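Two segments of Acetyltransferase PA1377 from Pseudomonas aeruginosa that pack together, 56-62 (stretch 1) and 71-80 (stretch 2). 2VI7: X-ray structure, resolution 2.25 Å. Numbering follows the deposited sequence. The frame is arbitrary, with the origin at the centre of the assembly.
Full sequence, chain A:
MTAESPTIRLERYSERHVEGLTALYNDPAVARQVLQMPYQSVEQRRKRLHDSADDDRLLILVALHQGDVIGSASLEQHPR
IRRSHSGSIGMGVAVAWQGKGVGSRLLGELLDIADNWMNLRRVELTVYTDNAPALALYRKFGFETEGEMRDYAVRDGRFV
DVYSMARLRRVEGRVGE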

ATOM      1  N   ASP A  56     -18.115   2.839  -4.112  1.00 60.73           N
ATOM      2  CA  ASP A  56     -18.418   1.493  -4.607  1.00 59.88           C
ATOM      3  C   ASP A  56     -17.116   0.694  -4.735  1.00 57.12           C
ATOM      4  O   ASP A  56     -17.125  -0.499  -5.050  1.00 56.61           O
ATOM      5  CB  ASP A  56     -19.107   1.535  -5.982  1.00 62.50           C
ATOM      6  CG  ASP A  56     -20.622   1.316  -5.897  1.00 65.17           C
ATOM      7  OD1 ASP A  56     -21.073   0.549  -5.009  1.00 66.57           O
ATOM      8  OD2 ASP A  56     -21.358   1.897  -6.733  1.00 66.60           O
ATOM      9  N   ARG A  57     -16.004   1.383  -4.504  1.00 53.79           N
ATOM     10  CA  ARG A  57     -14.669   0.798  -4.575  1.00 50.34           C
ATOM     11  C   ARG A  57     -14.329  -0.115  -3.386  1.00 46.44           C
ATOM     12  O   ARG A  57     -13.629  -1.117  -3.538  1.00 44.27           O
ATOM     13  CB  ARG A  57     -13.618   1.907  -4.628  1.00 52.40           C
ATOM     14  CG  ARG A  57     -13.514   2.675  -5.927  1.00 53.72           C
ATOM     15  CD  ARG A  57     -12.484   3.805  -5.771  1.00 56.41           C
ATOM     16  NE  ARG A  57     -11.285   3.384  -5.036  1.00 58.14           N
ATOM     17  CZ  ARG A  57     -11.110   3.499  -3.718  1.00 58.66           C
ATOM     18  NH1 ARG A  57     -12.058   4.036  -2.956  1.00 60.23           N
ATOM     19  NH2 ARG A  57      -9.987   3.059  -3.155  1.00 58.44           N
ATOM     20  N   LEU A  58     -14.798   0.251  -2.200  1.00 42.63           N
ATOM     21  CA  LEU A  58     -14.523  -0.529  -1.006  1.00 39.78           C
ATOM     22  C   LEU A  58     -15.704  -1.392  -0.627  1.00 39.27           C
ATOM     23  O   LEU A  58     -16.790  -0.884  -0.366  1.00 41.46           O
ATOM     24  CB  LEU A  58     -14.180   0.381   0.173  1.00 37.74           C
ATOM     25  CG  LEU A  58     -14.037  -0.322   1.531  1.00 37.41           C
ATOM     26  CD1 LEU A  58     -12.961  -1.397   1.471  1.00 37.10           C
ATOM     27  CD2 LEU A  58     -13.681   0.701   2.587  1.00 37.38           C
ATOM     28  N   LEU A  59     -15.491  -2.700  -0.603  1.00 37.03           N
ATOM     29  CA  LEU A  59     -16.539  -3.625  -0.220  1.00 34.79           C
ATOM     30  C   LEU A  59     -16.080  -4.374   1.017  1.00 33.29           C
ATOM     31  O   LEU A  59     -15.036  -5.022   1.007  1.00 31.82           O
ATOM     32  CB  LEU A  59     -16.824  -4.635  -1.331  1.00 35.48           C
ATOM     33  CG  LEU A  59     -17.678  -5.826  -0.872  1.00 37.38           C
ATOM     34  CD1 LEU A  59     -19.026  -5.346  -0.337  1.00 37.63           C
ATOM     35  CD2 LEU A  59     -17.859  -6.790  -2.040  1.00 38.39           C
ATOM     36  N   ILE A  60     -16.854  -4.266   2.088  1.00 32.77           N
ATOM     37  CA  ILE A  60     -16.525  -4.962   3.317  1.00 32.03           C
ATOM     38  C   ILE A  60     -17.673  -5.898   3.651  1.00 31.16           C
ATOM     39  O   ILE A  60     -18.837  -5.494   3.685  1.00 30.06           O
ATOM     40  CB  ILE A  60     -16.278  -3.974   4.482  1.00 32.25           C
ATOM     41  CG1 ILE A  60     -15.127  -3.033   4.122  1.00 30.22           C
ATOM     42  CG2 ILE A  60     -15.918  -4.739   5.754  1.00 30.61           C
ATOM     43  CD1 ILE A  60     -15.016  -1.868   5.039  1.00 30.33           C
ATOM     44  N   LEU A  61     -17.334  -7.164   3.868  1.00 30.70           N
ATOM     45  CA  LEU A  61     -18.322  -8.174   4.202  1.00 30.04           C
ATOM     46  C   LEU A  61     -18.090  -8.729   5.596  1.00 30.89           C
ATOM     47  O   LEU A  61     -16.970  -8.734   6.109  1.00 31.00           O
ATOM     48  CB  LEU A  61     -18.268  -9.335   3.206  1.00 28.32           C
ATOM     49  CG  LEU A  61     -18.680  -9.105   1.754  1.00 27.18           C
ATOM     50  CD1 LEU A  61     -18.460 -10.397   0.985  1.00 26.38           C
ATOM     51  CD2 LEU A  61     -20.137  -8.662   1.676  1.00 26.46           C
ATOM     52  N   VAL A  62     -19.172  -9.190   6.203  1.00 31.51           N
ATOM     53  CA  VAL A  62     -19.115  -9.796   7.515  1.00 31.64           C
ATOM     54  C   VAL A  62     -19.829 -11.115   7.360  1.00 31.73           C
ATOM     55  O   VAL A  62     -20.849 -11.185   6.679  1.00 31.86           O
ATOM     56  CB  VAL A  62     -19.841  -8.954   8.578  1.00 32.27           C
ATOM     57  CG1 VAL A  62     -18.959  -7.803   9.003  1.00 31.93           C
ATOM     58  CG2 VAL A  62     -21.164  -8.440   8.025  1.00 33.28           C
TER
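Stretch 2, residues 71-80: GSASLEQHPR

The most unusual feature of this contact is a single side chain, Arg57, that reaches across from the loop just before its own strand and closes the end of an otherwise regular β pairing. Its CA-to-CB bond points sideways, but the chain, with chi1 m, chi2 t and chi3 p, brings the guanidinium in over stretch 2. There NH2 of Arg57 forms a salt bridge with OE2 of Glu76 at 2.9 Å and a weak hydrogen bond to the carbonyl O of Gln77 at 2.8 Å, where the N-H...O angle is only 120°. CB of Pro79 lies over one face of the guanidinium, and CD of Pro79 comes within 3.2 Å of Arg57 NH2, while Glu76 OE2 sits at the edge near its plane. Further back along the same side chain, CG of Arg57 packs 3.4 Å from OE1 of Gln77. Arg57 thus has 141 Å² covered by stretch 2, far more than any other residue here.

Behind this closure, residues 71-77 run as an extended strand antiparallel to strand 58-62. Their N-to-C directions differ by 171° and the axes approach to 4.6 Å, so the two strands lie side by side, nearly straight antiparallel, as neighbours in a sheet. The register places Leu58 opposite Glu76, Leu59 opposite Leu75, Ile60 opposite Ser74, Leu61 opposite Ala73 and Val62 opposite Ser72. Wide and narrow pairs alternate: the CA atoms of Leu59 and Leu75 are 5.1 Å apart and those of Leu61 and Ala73 5.5 Å, whereas the CA atoms of Ile60 and Ser74 are separated by 4.2 Å.

The wide pairs carry the backbone hydrogen bonds. Leu59 N donates to Leu75 O at 2.7 Å and Leu75 N returns the bond to Leu59 O, also at 2.7 Å. Leu61 N reaches Ala73 O at 2.9 Å, with the looser return from Ala73 N to Leu61 O at 3.2 Å. Before the first bridge, Gln77 N donates to Arg57 O at 3.0 Å, extending the ladder to the residue whose side chain closes it. CA-H...O contacts fill the narrow positions, as from Ser74 CA to Leu59 O at 3.1 Å and from Val62 CA to Gly71 O at 3.3 Å.

Side chains alternate between the faces. Leu59, Leu61, Ala73 and Leu75 share one, an entirely aliphatic set in which the small Ala73 is paired with Leu61. The other face mixes Leu58, Ile60 and Val62 with Ser72, Ser74 and Glu76, pairing each aliphatic residue of stretch 1 with a polar one of stretch 2. Two of these pairs meet through carbon: Ile60 CG1 lies 3.6 Å from Ser74 CB, and Leu58 CD1 lies 3.8 Å from Glu76 CB; in the third, Val62 CG1 is 4.2 Å from Ser72 OG. Near the far end, Ser72 OG turns back to the backbone and donates to Leu61 O at 2.9 Å, so this carbonyl accepts from both Ser72 OG and Ala73 N. For a designer, the rule is a regular ladder, with a long side chain securing one end and a short hydroxyl bonding to the backbone near the other.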

ATOM      1  N   GLY A  71     -16.729 -13.595  11.193  1.00 34.22           N
ATOM      2  CA  GLY A  71     -15.706 -13.400  10.186  1.00 32.44           C
ATOM      3  C   GLY A  71     -15.882 -12.144   9.366  1.00 31.49           C
ATOM      4  O   GLY A  71     -16.959 -11.560   9.316  1.00 31.06           O
ATOM      5  N   SER A  72     -14.814 -11.726   8.705  1.00 30.97           N
ATOM      6  CA  SER A  72     -14.875 -10.525   7.900  1.00 30.60           C
ATOM      7  C   SER A  72     -13.749 -10.474   6.879  1.00 30.41           C
ATOM      8  O   SER A  72     -12.721 -11.131   7.045  1.00 30.85           O
ATOM      9  CB  SER A  72     -14.805  -9.308   8.809  1.00 30.36           C
ATOM     10  OG  SER A  72     -14.919  -8.127   8.053  1.00 33.84           O
ATOM     11  N   ALA A  73     -13.958  -9.698   5.820  1.00 30.38           N
ATOM     12  CA  ALA A  73     -12.971  -9.530   4.751  1.00 28.94           C
ATOM     13  C   ALA A  73     -13.393  -8.339   3.899  1.00 27.78           C
ATOM     14  O   ALA A  73     -14.575  -8.033   3.801  1.00 27.48           O
ATOM     15  CB  ALA A  73     -12.889 -10.795   3.896  1.00 27.87           C
ATOM     16  N   SER A  74     -12.426  -7.666   3.290  1.00 27.11           N
ATOM     17  CA  SER A  74     -12.729  -6.506   2.475  1.00 28.06           C
ATOM     18  C   SER A  74     -11.951  -6.474   1.166  1.00 28.07           C
ATOM     19  O   SER A  74     -10.812  -6.938   1.091  1.00 28.12           O
ATOM     20  CB  SER A  74     -12.430  -5.231   3.259  1.00 29.56           C
ATOM     21  OG  SER A  74     -11.042  -5.139   3.535  1.00 33.34           O
ATOM     22  N   LEU A  75     -12.593  -5.922   0.141  1.00 27.84           N
ATOM     23  CA  LEU A  75     -12.007  -5.774  -1.188  1.00 26.55           C
ATOM     24  C   LEU A  75     -12.063  -4.293  -1.529  1.00 27.19           C
ATOM     25  O   LEU A  75     -13.114  -3.669  -1.414  1.00 27.33           O
ATOM     26  CB  LEU A  75     -12.815  -6.561  -2.227  1.00 25.62           C
ATOM     27  CG  LEU A  75     -12.439  -6.335  -3.703  1.00 24.89           C
ATOM     28  CD1 LEU A  75     -10.987  -6.752  -3.948  1.00 24.01           C
ATOM     29  CD2 LEU A  75     -13.375  -7.122  -4.602  1.00 22.30           C
ATOM     30  N   GLU A  76     -10.929  -3.729  -1.927  1.00 28.38           N
ATOM     31  CA  GLU A  76     -10.872  -2.321  -2.290  1.00 29.74           C
ATOM     32  C   GLU A  76     -10.135  -2.067  -3.605  1.00 28.99           C
ATOM     33  O   GLU A  76      -8.933  -2.321  -3.735  1.00 29.22           O
ATOM     34  CB  GLU A  76     -10.230  -1.499  -1.164  1.00 32.09           C
ATOM     35  CG  GLU A  76      -9.920  -0.067  -1.570  1.00 37.60           C
ATOM     36  CD  GLU A  76      -9.405   0.774  -0.424  1.00 41.68           C
ATOM     37  OE1 GLU A  76      -8.836   0.197   0.523  1.00 44.02           O
ATOM     38  OE2 GLU A  76      -9.555   2.015  -0.478  1.00 44.23           O
ATOM     39  N   GLN A  77     -10.879  -1.571  -4.588  1.00 28.57           N
ATOM     40  CA  GLN A  77     -10.310  -1.250  -5.883  1.00 28.42           C
ATOM     41  C   GLN A  77      -9.366  -0.090  -5.636  1.00 28.58           C
ATOM     42  O   GLN A  77      -9.725   0.874  -4.961  1.00 29.58           O
ATOM     43  CB  GLN A  77     -11.408  -0.828  -6.855  1.00 27.98           C
ATOM     44  CG  GLN A  77     -10.886  -0.366  -8.199  1.00 29.62           C
ATOM     45  CD  GLN A  77     -11.998   0.047  -9.125  1.00 31.37           C
ATOM     46  OE1 GLN A  77     -12.852   0.857  -8.760  1.00 36.27           O
ATOM     47  NE2 GLN A  77     -12.000  -0.501 -10.332  1.00 33.17           N
ATOM     48  N   HIS A  78      -8.154  -0.173  -6.165  1.00 27.22           N
ATOM     49  CA  HIS A  78      -7.202   0.899  -5.943  1.00 26.58           C
ATOM     50  C   HIS A  78      -7.727   2.227  -6.490  1.00 27.24           C
ATOM     51  O   HIS A  78      -8.248   2.284  -7.609  1.00 27.28           O
ATOM     52  CB  HIS A  78      -5.858   0.552  -6.577  1.00 26.28           C
ATOM     53  CG  HIS A  78      -4.722   1.356  -6.030  1.00 27.09           C
ATOM     54  ND1 HIS A  78      -4.625   2.719  -6.203  1.00 29.32           N
ATOM     55  CD2 HIS A  78      -3.663   1.000  -5.265  1.00 27.17           C
ATOM     56  CE1 HIS A  78      -3.558   3.169  -5.567  1.00 29.72           C
ATOM     57  NE2 HIS A  78      -2.956   2.145  -4.990  1.00 28.61           N
ATOM     58  N   PRO A  79      -7.602   3.315  -5.698  1.00 27.05           N
ATOM     59  CA  PRO A  79      -8.055   4.664  -6.067  1.00 27.22           C
ATOM     60  C   PRO A  79      -7.340   5.337  -7.244  1.00 27.82           C
ATOM     61  O   PRO A  79      -7.922   6.185  -7.927  1.00 28.01           O
ATOM     62  CB  PRO A  79      -7.885   5.452  -4.767  1.00 25.37           C
ATOM     63  CG  PRO A  79      -6.714   4.779  -4.125  1.00 25.90           C
ATOM     64  CD  PRO A  79      -7.066   3.318  -4.324  1.00 25.82           C
ATOM     65  N   ARG A  80      -6.081   4.980  -7.481  1.00 28.03           N
ATOM     66  CA  ARG A  80      -5.351   5.585  -8.585  1.00 27.83           C
ATOM     67  C   ARG A  80      -5.761   4.981  -9.913  1.00 27.17           C
ATOM     68  O   ARG A  80      -5.877   3.773 -10.046  1.00 27.52           O
ATOM     69  CB  ARG A  80      -3.845   5.451  -8.372  1.00 28.42           C
ATOM     70  CG  ARG A  80      -3.357   6.153  -7.116  1.00 30.15           C
ATOM     71  CD  ARG A  80      -1.851   6.249  -7.098  1.00 34.15           C
ATOM     72  NE  ARG A  80      -1.395   7.635  -7.049  1.00 39.01           N
ATOM     73  CZ  ARG A  80      -0.182   8.039  -7.422  1.00 39.23           C
TER